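Citrate synthase (Pyrobaculum aerophilum, PDB 2IBP) probably catalyses the condensation of oxaloacetate with acetyl-CoA and water to give citrate and CoA, feeding the tricarboxylic acid cycle. Local coordinates at residues Y123-N127 with S231-S235. Residues are numbered along the deposited sequence; the frame is centred on the assembly and turned at random.
Sequences YDEDN and SDLYS
Two helix N-termini meet here, those of helices 125-135 and 233-244, and each N-cap aspartate also bonds to a side chain of the other helix: Asp-124 to Tyr-234 and Asp-232 to Asn-127. The carboxylate of Asp-124 divides its work: OD1 accepts from the backbone N of Asn-127 at 2.9 Å, while OD2 accepts a very short hydrogen bond from Tyr-234 OH (2.5 Å). That oxygen lies at the ring edge, near its plane, although carboxylate and ring planes are turned 63° apart. A salt bridge from OD2 to Lys-153 of helix 141-169 adds positive charge, which would favour an ionised carboxylate.

Asn-127 carries its amide across to the second cap because chi1 (-160°) turns CG away from the backbone N. ND2 gives a nearly straight bond to Asp-232 OD2 (3.1 Å, 172°); this oxygen lies near the amide plane of Asn-127, yet is itself met from above the plane of its carboxylate. Ser-235 N, the capping donor, reaches the same OD2 from the opposite face at 3.0 Å, so two N-H groups grip this oxygen. ND2 also donates to Gly-121 O, and a water donates to Asn-127 OD1 and accepts from Leu-233 N; the buried amide is thus bonded at both ends. The Tyr-234 ring runs obliquely past the amide, its CD2 3.5 Å from Asn-127 ND2. Lys-245 of the second subunit pairs with Asp-232 OD1, placing the junction at the dimer interface. The whole exemplifies aspartate N-capping at two helix starts in the largely helical fold of citrate synthase.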
# COMPACT_ATOMS: atom_id res chain seq x y z
N TYR A 123 8.87 9.46 -13.35
CA TYR A 123 9.32 10.06 -14.59
C TYR A 123 8.89 9.29 -15.85
O TYR A 123 9.28 9.67 -16.96
CB TYR A 123 10.83 10.26 -14.58
CG TYR A 123 11.29 11.29 -13.57
CD1 TYR A 123 10.83 12.59 -13.64
CD2 TYR A 123 12.20 10.97 -12.59
CE1 TYR A 123 11.24 13.54 -12.72
CE2 TYR A 123 12.62 11.90 -11.66
CZ TYR A 123 12.14 13.20 -11.74
OH TYR A 123 12.58 14.13 -10.85
N ASP A 124 8.09 8.25 -15.67
CA ASP A 124 7.57 7.45 -16.78
C ASP A 124 6.51 8.28 -17.51
O ASP A 124 5.47 8.60 -16.95
CB ASP A 124 6.96 6.15 -16.26
CG ASP A 124 6.45 5.24 -17.37
OD1 ASP A 124 5.73 5.72 -18.25
OD2 ASP A 124 6.80 4.05 -17.34
N GLU A 125 6.79 8.63 -18.76
CA GLU A 125 5.87 9.49 -19.53
C GLU A 125 4.49 8.89 -19.74
O GLU A 125 3.48 9.60 -19.70
CB GLU A 125 6.51 9.87 -20.87
CG GLU A 125 7.78 10.69 -20.72
CD GLU A 125 8.46 10.99 -22.06
OE1 GLU A 125 7.86 10.72 -23.12
OE2 GLU A 125 9.61 11.49 -22.04
N ASP A 126 4.44 7.60 -19.99
CA ASP A 126 3.18 6.89 -20.14
C ASP A 126 2.38 6.99 -18.85
O ASP A 126 1.18 7.18 -18.86
CB ASP A 126 3.41 5.42 -20.46
CG ASP A 126 3.97 5.20 -21.85
OD1 ASP A 126 3.67 6.01 -22.75
OD2 ASP A 126 4.67 4.19 -22.05
N ASN A 127 3.06 6.75 -17.74
CA ASN A 127 2.41 6.82 -16.46
C ASN A 127 1.81 8.21 -16.27
O ASN A 127 0.68 8.34 -15.82
CB ASN A 127 3.41 6.51 -15.34
CG ASN A 127 2.73 6.08 -14.05
OD1 ASN A 127 1.78 5.30 -14.07
ND2 ASN A 127 3.34 6.45 -12.91
N SER A 231 -5.06 5.47 -8.30
CA SER A 231 -3.66 5.77 -8.18
C SER A 231 -2.93 4.96 -9.26
O SER A 231 -3.46 4.01 -9.80
CB SER A 231 -3.13 5.41 -6.79
OG SER A 231 -1.78 5.79 -6.65
N ASP A 232 -1.70 5.36 -9.55
CA ASP A 232 -1.00 4.76 -10.66
C ASP A 232 -0.48 3.37 -10.41
O ASP A 232 -0.29 2.95 -9.27
CB ASP A 232 0.12 5.67 -11.11
CG ASP A 232 1.22 5.76 -10.08
OD1 ASP A 232 1.05 6.48 -9.06
OD2 ASP A 232 2.25 5.11 -10.32
N LEU A 233 -0.19 2.66 -11.50
CA LEU A 233 0.30 1.29 -11.42
C LEU A 233 1.60 1.13 -10.67
O LEU A 233 1.79 0.13 -9.97
CB LEU A 233 0.42 0.70 -12.82
CG LEU A 233 -0.91 0.30 -13.44
CD1 LEU A 233 -0.84 0.27 -14.98
CD2 LEU A 233 -1.38 -1.02 -12.87
N TYR A 234 2.52 2.08 -10.84
CA TYR A 234 3.77 2.00 -10.11
C TYR A 234 3.48 2.10 -8.61
O TYR A 234 4.03 1.35 -7.82
CB TYR A 234 4.72 3.09 -10.55
CG TYR A 234 5.38 2.86 -11.90
CD1 TYR A 234 6.66 2.34 -11.97
CD2 TYR A 234 4.77 3.27 -13.07
CE1 TYR A 234 7.32 2.20 -13.18
CE2 TYR A 234 5.41 3.10 -14.30
CZ TYR A 234 6.69 2.58 -14.34
OH TYR A 234 7.38 2.43 -15.54
N SER A 235 2.68 3.07 -8.22
CA SER A 235 2.35 3.24 -6.80
C SER A 235 1.65 2.01 -6.23
O SER A 235 1.91 1.58 -5.10
CB SER A 235 1.51 4.50 -6.61
OG SER A 235 2.31 5.62 -6.93
O HOH W 1 -0.71 4.17 -13.89